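Local coordinates for protein IclR transcriptional regulator (Thermotoga maritima, PDB 1MKM) that probably binds DNA as an IclR-family transcriptional regulator, joining a winged helix-turn-helix domain to a zinc-binding C-terminal domain, at residues Ala144-Glu148 / Lys149-Glu153. Sequence-based numbering, arbitrary orientation.
Sequences AFVPE and KELKE
The carboxylate of E150 turns one flat face to V146: CB of V146 lies over it, 4.0 Å from E150 OE1, and CG1 sits on the same side, nearer OE2. P147 CD approaches the OE1 end from that same side, 4.1 Å from E150 OE1. OE1 is hydrogen-bonded to the hydroxyl of Y210, while OE2 makes a long, weak ion pair with K104. The group gets there because CG is anti to the backbone N (chi1 -168°) and the rest of the chain runs out extended, back past the turn. With an alanine here, the Y210 hydroxyl would probably lose its carboxylate partner and V146 the group that lies against it. The other methyl of V146, CG2, packs 3.5 Å from L151 CB and 3.8 Å from L151 CD1, the two side chains crossing at about a right angle.

As a worked example of how a proline-containing turn passes into a helix, the backbone bonds link P147 and E148 to residues four positions further on. L151 N donates to P147 O over 2.9 Å, almost straight at 173°. K152 N reaches E148 O one residue on, though the position of that oxygen is less certain. On the solvent side, E148 OE1 and K152 NZ form a loose salt bridge at 3.6 Å.

The turn thus joins helix 137-143 to helix 148-157 in the GAF-like C-terminal domain, away from the zinc site. L151 packs on L178 and R182 of helix 171-184, whereas V146 and F145 lean on P211 of strand 211-220.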
ATOM      1  N   ALA B 144     -25.269  32.402 -18.529  1.00 89.25           N
ATOM      2  CA  ALA B 144     -24.995  33.444 -19.508  1.00 89.14           C
ATOM      3  C   ALA B 144     -25.530  33.058 -20.871  1.00 86.58           C
ATOM      4  O   ALA B 144     -25.172  33.667 -21.877  1.00 88.49           O
ATOM      5  CB  ALA B 144     -23.494  33.700 -19.596  1.00 85.83           C
ATOM      6  N   PHE B 145     -26.377  32.036 -20.908  1.00 87.25           N
ATOM      7  CA  PHE B 145     -26.954  31.585 -22.166  1.00 88.86           C
ATOM      8  C   PHE B 145     -28.347  30.998 -22.004  1.00 89.40           C
ATOM      9  O   PHE B 145     -28.949  30.542 -22.977  1.00 90.92           O
ATOM     10  CB  PHE B 145     -26.036  30.567 -22.853  1.00 86.90           C
ATOM     11  CG  PHE B 145     -24.806  31.178 -23.466  1.00 83.75           C
ATOM     12  CD1 PHE B 145     -23.690  31.464 -22.686  1.00 84.05           C
ATOM     13  CD2 PHE B 145     -24.784  31.509 -24.820  1.00 87.68           C
ATOM     14  CE1 PHE B 145     -22.571  32.072 -23.242  1.00 85.88           C
ATOM     15  CE2 PHE B 145     -23.669  32.115 -25.388  1.00 81.91           C
ATOM     16  CZ  PHE B 145     -22.560  32.399 -24.595  1.00 89.23           C
ATOM     17  N   VAL B 146     -28.855  30.999 -20.774  1.00 89.95           N
ATOM     18  CA  VAL B 146     -30.197  30.490 -20.528  1.00 88.81           C
ATOM     19  C   VAL B 146     -31.127  31.549 -21.096  1.00 90.29           C
ATOM     20  O   VAL B 146     -30.930  32.739 -20.846  1.00 92.06           O
ATOM     21  CB  VAL B 146     -30.493  30.328 -19.009  1.00 93.85           C
ATOM     22  CG1 VAL B 146     -29.566  29.288 -18.406  1.00 94.04           C
ATOM     23  CG2 VAL B 146     -30.331  31.664 -18.286  1.00 82.41           C
ATOM     24  N   PRO B 147     -32.130  31.145 -21.892  1.00 90.82           N
ATOM     25  CA  PRO B 147     -33.028  32.164 -22.435  1.00 92.31           C
ATOM     26  C   PRO B 147     -33.393  33.208 -21.375  1.00 96.78           C
ATOM     27  O   PRO B 147     -33.815  32.867 -20.264  1.00 94.61           O
ATOM     28  CB  PRO B 147     -34.217  31.341 -22.909  1.00 86.39           C
ATOM     29  CG  PRO B 147     -33.534  30.117 -23.453  1.00 86.22           C
ATOM     30  CD  PRO B 147     -32.518  29.802 -22.361  1.00 92.08           C
ATOM     31  N   GLU B 148     -33.182  34.474 -21.732  1.00 98.78           N
ATOM     32  CA  GLU B 148     -33.453  35.630 -20.877  1.00 95.66           C
ATOM     33  C   GLU B 148     -34.638  35.442 -19.937  1.00 96.58           C
ATOM     34  O   GLU B 148     -34.562  35.781 -18.755  1.00 93.54           O
ATOM     35  CB  GLU B 148     -33.676  36.862 -21.759  1.00 98.26           C
ATOM     36  CG  GLU B 148     -34.452  36.564 -23.038  1.00 98.35           C
ATOM     37  CD  GLU B 148     -35.843  36.010 -22.768  1.00105.90           C
ATOM     38  OE1 GLU B 148     -36.691  36.767 -22.252  1.00114.81           O
ATOM     39  OE2 GLU B 148     -36.088  34.818 -23.059  1.00 97.88           O
ATOM     40  N   LYS B 149     -35.728  34.905 -20.479  1.00 99.59           N
ATOM     41  CA  LYS B 149     -36.957  34.643 -19.732  1.00 97.85           C
ATOM     42  C   LYS B 149     -36.665  33.782 -18.508  1.00 98.08           C
ATOM     43  O   LYS B 149     -36.917  34.187 -17.368  1.00 96.92           O
ATOM     44  CB  LYS B 149     -37.957  33.919 -20.635  1.00 95.13           C
ATOM     45  CG  LYS B 149     -39.204  33.427 -19.927  1.00103.95           C
ATOM     46  CD  LYS B 149     -40.033  32.555 -20.852  1.00108.21           C
ATOM     47  CE  LYS B 149     -41.229  31.960 -20.128  1.00112.16           C
ATOM     48  NZ  LYS B 149     -41.932  30.955 -20.968  1.00113.48           N
ATOM     49  N   GLU B 150     -36.138  32.587 -18.766  1.00 97.37           N
ATOM     50  CA  GLU B 150     -35.791  31.645 -17.713  1.00 92.49           C
ATOM     51  C   GLU B 150     -34.841  32.351 -16.758  1.00 91.80           C
ATOM     52  O   GLU B 150     -34.984  32.266 -15.536  1.00 92.50           O
ATOM     53  CB  GLU B 150     -35.095  30.428 -18.313  1.00 82.39           C
ATOM     54  CG  GLU B 150     -34.942  29.271 -17.345  1.00 78.54           C
ATOM     55  CD  GLU B 150     -33.798  28.347 -17.719  1.00 73.88           C
ATOM     56  OE1 GLU B 150     -33.690  27.969 -18.906  1.00 68.13           O
ATOM     57  OE2 GLU B 150     -33.008  27.994 -16.820  1.00 62.46           O
ATOM     58  N   LEU B 151     -33.872  33.051 -17.341  1.00 92.58           N
ATOM     59  CA  LEU B 151     -32.867  33.799 -16.585  1.00 92.94           C
ATOM     60  C   LEU B 151     -33.539  34.700 -15.560  1.00 88.13           C
ATOM     61  O   LEU B 151     -33.395  34.516 -14.347  1.00 64.93           O
ATOM     62  CB  LEU B 151     -32.024  34.654 -17.542  1.00 97.58           C
ATOM     63  CG  LEU B 151     -30.982  35.591 -16.922  1.00103.01           C
ATOM     64  CD1 LEU B 151     -29.946  34.775 -16.158  1.00109.09           C
ATOM     65  CD2 LEU B 151     -30.313  36.411 -18.016  1.00 97.83           C
ATOM     66  N   LYS B 152     -34.281  35.671 -16.082  1.00 96.76           N
ATOM     67  CA  LYS B 152     -35.007  36.641 -15.277  1.00103.64           C
ATOM     68  C   LYS B 152     -35.627  36.007 -14.035  1.00105.91           C
ATOM     69  O   LYS B 152     -35.603  36.595 -12.946  1.00102.36           O
ATOM     70  CB  LYS B 152     -36.084  37.309 -16.143  1.00104.31           C
ATOM     71  CG  LYS B 152     -35.500  38.046 -17.351  1.00104.40           C
ATOM     72  CD  LYS B 152     -36.570  38.616 -18.273  1.00100.69           C
ATOM     73  CE  LYS B 152     -35.935  39.344 -19.455  1.00 91.70           C
ATOM     74  NZ  LYS B 152     -36.957  39.866 -20.401  1.00 79.85           N
ATOM     75  N   GLU B 153     -36.165  34.799 -14.194  1.00103.56           N
ATOM     76  CA  GLU B 153     -36.778  34.118 -13.068  1.00 99.26           C
ATOM     77  C   GLU B 153     -35.741  33.650 -12.059  1.00 99.54           C
ATOM     78  O   GLU B 153     -35.983  33.701 -10.852  1.00 96.81           O
ATOM     79  CB  GLU B 153     -37.589  32.910 -13.522  1.00 99.50           C
ATOM     80  CG  GLU B 153     -38.361  32.299 -12.365  1.00102.70           C
ATOM     81  CD  GLU B 153     -38.922  30.934 -12.674  1.00103.64           C
ATOM     82  OE1 GLU B 153     -38.138  29.961 -12.715  1.00 97.27           O
ATOM     83  OE2 GLU B 153     -40.149  30.838 -12.877  1.00104.57           O
TER